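Local coordinates for protein lovastatin nonaketide synthase, polyketide synthase component (Aspergillus terreus, PDB 7CPX) that builds the nonaketide dihydromonacolin L on its own carrier domain from malonyl-CoA, in the pathway to lovastatin, at residues A[1119-1124]-A[1134-1139]. The protein carries 2 engineered substitutions. Residues are numbered along the deposited sequence; the frame is centred on the assembly and turned at random.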
ATOM      1  N   ALA A1119     -14.710 -36.631 -20.546  1.00 92.21           N
ATOM      2  CA  ALA A1119     -14.664 -36.107 -21.907  1.00 92.21           C
ATOM      3  C   ALA A1119     -14.692 -34.585 -21.911  1.00 92.21           C
ATOM      4  O   ALA A1119     -14.035 -33.946 -22.740  1.00 92.21           O
ATOM      5  CB  ALA A1119     -15.830 -36.660 -22.724  1.00 92.21           C
ATOM      6  N   PHE A1120     -15.460 -33.988 -20.998  1.00 88.61           N
ATOM      7  CA  PHE A1120     -15.514 -32.534 -20.910  1.00 88.61           C
ATOM      8  C   PHE A1120     -14.131 -31.955 -20.648  1.00 88.61           C
ATOM      9  O   PHE A1120     -13.676 -31.051 -21.358  1.00 88.61           O
ATOM     10  CB  PHE A1120     -16.493 -32.124 -19.808  1.00 88.61           C
ATOM     11  CG  PHE A1120     -16.516 -30.650 -19.527  1.00 88.61           C
ATOM     12  CD1 PHE A1120     -17.088 -29.768 -20.423  1.00 88.61           C
ATOM     13  CD2 PHE A1120     -15.982 -30.149 -18.354  1.00 88.61           C
ATOM     14  CE1 PHE A1120     -17.116 -28.413 -20.162  1.00 88.61           C
ATOM     15  CE2 PHE A1120     -16.006 -28.796 -18.086  1.00 88.61           C
ATOM     16  CZ  PHE A1120     -16.576 -27.926 -18.991  1.00 88.61           C
ATOM     17  N   TYR A1121     -13.435 -32.486 -19.642  1.00 86.54           N
ATOM     18  CA  TYR A1121     -12.105 -31.977 -19.332  1.00 86.54           C
ATOM     19  C   TYR A1121     -11.090 -32.368 -20.396  1.00 86.54           C
ATOM     20  O   TYR A1121     -10.123 -31.635 -20.619  1.00 86.54           O
ATOM     21  CB  TYR A1121     -11.658 -32.468 -17.957  1.00 86.54           C
ATOM     22  CG  TYR A1121     -12.313 -31.722 -16.819  1.00 86.54           C
ATOM     23  CD1 TYR A1121     -11.986 -30.403 -16.555  1.00 86.54           C
ATOM     24  CD2 TYR A1121     -13.257 -32.333 -16.013  1.00 86.54           C
ATOM     25  CE1 TYR A1121     -12.578 -29.714 -15.525  1.00 86.54           C
ATOM     26  CE2 TYR A1121     -13.856 -31.649 -14.975  1.00 86.54           C
ATOM     27  CZ  TYR A1121     -13.513 -30.337 -14.737  1.00 86.54           C
ATOM     28  OH  TYR A1121     -14.103 -29.646 -13.704  1.00 86.54           O
ATOM     29  N   HIS A1122     -11.290 -33.501 -21.072  1.00 92.12           N
ATOM     30  CA  HIS A1122     -10.417 -33.849 -22.188  1.00 92.12           C
ATOM     31  C   HIS A1122     -10.511 -32.804 -23.290  1.00 92.12           C
ATOM     32  O   HIS A1122      -9.493 -32.320 -23.796  1.00 92.12           O
ATOM     33  CB  HIS A1122     -10.781 -35.232 -22.727  1.00 92.12           C
ATOM     34  CG  HIS A1122     -10.088 -35.580 -24.006  1.00 92.12           C
ATOM     35  ND1 HIS A1122      -8.716 -35.574 -24.135  1.00 92.12           N
ATOM     36  CD2 HIS A1122     -10.577 -35.942 -25.216  1.00 92.12           C
ATOM     37  CE1 HIS A1122      -8.389 -35.919 -25.368  1.00 92.12           C
ATOM     38  NE2 HIS A1122      -9.501 -36.148 -26.044  1.00 92.12           N
ATOM     39  N   GLU A1123     -11.735 -32.430 -23.666  1.00 95.96           N
ATOM     40  CA  GLU A1123     -11.908 -31.390 -24.675  1.00 95.96           C
ATOM     41  C   GLU A1123     -11.346 -30.064 -24.183  1.00 95.96           C
ATOM     42  O   GLU A1123     -10.689 -29.337 -24.938  1.00 95.96           O
ATOM     43  CB  GLU A1123     -13.386 -31.244 -25.032  1.00 95.96           C
ATOM     44  CG  GLU A1123     -13.631 -30.507 -26.338  1.00 95.96           C
ATOM     45  CD  GLU A1123     -15.101 -30.239 -26.591  1.00 95.96           C
ATOM     46  OE1 GLU A1123     -15.870 -30.160 -25.610  1.00 95.96           O
ATOM     47  OE2 GLU A1123     -15.489 -30.108 -27.770  1.00 95.96           O
ATOM     48  N   LEU A1124     -11.588 -29.737 -22.912  1.00 89.17           N
ATOM     49  CA  LEU A1124     -11.053 -28.500 -22.357  1.00 89.17           C
ATOM     50  C   LEU A1124      -9.535 -28.459 -22.477  1.00 89.17           C
ATOM     51  O   LEU A1124      -8.963 -27.435 -22.867  1.00 89.17           O
ATOM     52  CB  LEU A1124     -11.487 -28.362 -20.897  1.00 89.17           C
ATOM     53  CG  LEU A1124     -12.939 -27.965 -20.612  1.00 89.17           C
ATOM     54  CD1 LEU A1124     -13.064 -27.486 -19.179  1.00 89.17           C
ATOM     55  CD2 LEU A1124     -13.441 -26.897 -21.568  1.00 89.17           C
ATOM     56  N   ASP A1134      -7.391 -30.695  -8.322  1.00 88.73           N
ATOM     57  CA  ASP A1134      -8.480 -30.007  -7.637  1.00 88.73           C
ATOM     58  C   ASP A1134      -9.390 -29.267  -8.609  1.00 88.73           C
ATOM     59  O   ASP A1134     -10.566 -29.044  -8.305  1.00 88.73           O
ATOM     60  CB  ASP A1134      -7.916 -29.035  -6.602  1.00 88.73           C
ATOM     61  CG  ASP A1134      -7.140 -29.735  -5.507  1.00 88.73           C
ATOM     62  OD1 ASP A1134      -7.043 -30.979  -5.547  1.00 88.73           O
ATOM     63  OD2 ASP A1134      -6.626 -29.042  -4.604  1.00 88.73           O
ATOM     64  N   PHE A1135      -8.875 -28.879  -9.769  1.00 85.54           N
ATOM     65  CA  PHE A1135      -9.666 -28.144 -10.745  1.00 85.54           C
ATOM     66  C   PHE A1135     -10.449 -29.057 -11.677  1.00 85.54           C
ATOM     67  O   PHE A1135     -11.210 -28.560 -12.514  1.00 85.54           O
ATOM     68  CB  PHE A1135      -8.760 -27.207 -11.548  1.00 85.54           C
ATOM     69  CG  PHE A1135      -8.209 -26.073 -10.735  1.00 85.54           C
ATOM     70  CD1 PHE A1135      -7.129 -26.268  -9.894  1.00 85.54           C
ATOM     71  CD2 PHE A1135      -8.781 -24.817 -10.798  1.00 85.54           C
ATOM     72  CE1 PHE A1135      -6.624 -25.231  -9.137  1.00 85.54           C
ATOM     73  CE2 PHE A1135      -8.282 -23.773 -10.045  1.00 85.54           C
ATOM     74  CZ  PHE A1135      -7.203 -23.981  -9.210  1.00 85.54           C
ATOM     75  N   ARG A1136     -10.283 -30.372 -11.552  1.00 86.34           N
ATOM     76  CA  ARG A1136     -11.173 -31.345 -12.169  1.00 86.34           C
ATOM     77  C   ARG A1136     -12.231 -31.839 -11.191  1.00 86.34           C
ATOM     78  O   ARG A1136     -12.799 -32.918 -11.390  1.00 86.34           O
ATOM     79  CB  ARG A1136     -10.375 -32.527 -12.718  1.00 86.34           C
ATOM     80  CG  ARG A1136      -9.460 -32.187 -13.879  1.00 86.34           C
ATOM     81  CD  ARG A1136      -8.692 -33.415 -14.334  1.00 86.34           C
ATOM     82  NE  ARG A1136      -9.583 -34.462 -14.824  1.00 86.34           N
ATOM     83  CZ  ARG A1136      -9.779 -34.757 -16.103  1.00 86.34           C
ATOM     84  NH1 ARG A1136      -9.137 -34.122 -17.070  1.00 86.34           N
ATOM     85  NH2 ARG A1136     -10.638 -35.721 -16.422  1.00 86.34           N
ATOM     86  N   ARG A1137     -12.504 -31.068 -10.142  1.00 89.62           N
ATOM     87  CA  ARG A1137     -13.404 -31.466  -9.068  1.00 89.62           C
ATOM     88  C   ARG A1137     -14.877 -31.368  -9.448  1.00 89.62           C
ATOM     89  O   ARG A1137     -15.736 -31.464  -8.564  1.00 89.62           O
ATOM     90  CB  ARG A1137     -13.134 -30.609  -7.829  1.00 89.62           C
ATOM     91  CG  ARG A1137     -11.974 -31.091  -6.974  1.00 89.62           C
ATOM     92  CD  ARG A1137     -12.379 -32.256  -6.094  1.00 89.62           C
ATOM     93  NE  ARG A1137     -11.361 -32.571  -5.100  1.00 89.62           N
ATOM     94  CZ  ARG A1137     -11.567 -33.337  -4.037  1.00 89.62           C
ATOM     95  NH1 ARG A1137     -12.749 -33.876  -3.792  1.00 89.62           N
ATOM     96  NH2 ARG A1137     -10.561 -33.563  -3.198  1.00 89.62           N
ATOM     97  N   LEU A1138     -15.190 -31.186 -10.729  1.00 86.31           N
ATOM     98  CA  LEU A1138     -16.579 -31.157 -11.167  1.00 86.31           C
ATOM     99  C   LEU A1138     -17.157 -32.564 -11.107  1.00 86.31           C
ATOM    100  O   LEU A1138     -16.979 -33.355 -12.037  1.00 86.31           O
ATOM    101  CB  LEU A1138     -16.678 -30.588 -12.582  1.00 86.31           C
ATOM    102  CG  LEU A1138     -18.077 -30.395 -13.163  1.00 86.31           C
ATOM    103  CD1 LEU A1138     -18.890 -29.455 -12.299  1.00 86.31           C
ATOM    104  CD2 LEU A1138     -17.981 -29.859 -14.577  1.00 86.31           C
ATOM    105  N   HIS A1139     -17.852 -32.883 -10.013  1.00 89.38           N
ATOM    106  CA  HIS A1139     -18.314 -34.250  -9.802  1.00 89.38           C
ATOM    107  C   HIS A1139     -19.185 -34.722 -10.958  1.00 89.38           C
ATOM    108  O   HIS A1139     -18.949 -35.791 -11.533  1.00 89.38           O
ATOM    109  CB  HIS A1139     -19.080 -34.344  -8.483  1.00 89.38           C
ATOM    110  CG  HIS A1139     -19.828 -35.629  -8.313  1.00 89.38           C
ATOM    111  ND1 HIS A1139     -19.209 -36.859  -8.334  1.00 89.38           N
ATOM    112  CD2 HIS A1139     -21.147 -35.875  -8.128  1.00 89.38           C
ATOM    113  CE1 HIS A1139     -20.112 -37.807  -8.163  1.00 89.38           C
ATOM    114  NE2 HIS A1139     -21.296 -37.237  -8.036  1.00 89.38           N
TER
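In the dehydratase domain, helix 1117-1126 of the C-terminal hotdog fold lays Y1121 against the loop that leads to strand 1140-1144, where it meets F1135, R1136 and L1138. The Y1121 ring is sandwiched: CA of R1136 sits over one face, 4.0 Å from the ring centroid and 27° off its normal, a CH-pi contact, while CD2 of F1120 lies over the centre of the opposite face. The side chains of R1136 and Y1121 pass each other in opposite directions. The arginine chain bends at chi3, which turns NE; farther out, one face of the guanidinium lies over CB of Y1121, with the guanidinium and the Y1121 ring planes 40° apart. L1138 comes in at the ring edge, its CB 3.8 Å from Y1121 CZ. L1138 carries CG anti to its backbone N; beyond it, CD2 lies 4.2 Å from CE2 of F1120, and the side chain rests on V1175 of helix 1170-1184. No hydrogen bond joins the two segments directly. Q1178 of that same helix links them instead: its OE1 is hydrogen-bonded to the Y1121 hydroxyl and its NE2 to the carbonyl O of F1135. The F1135 side chain leads away from helix 1117-1126 to the predicted dehydratase pair, packing edge-to-face with H985, the likely proton acceptor, and touching D1174, the likely proton donor.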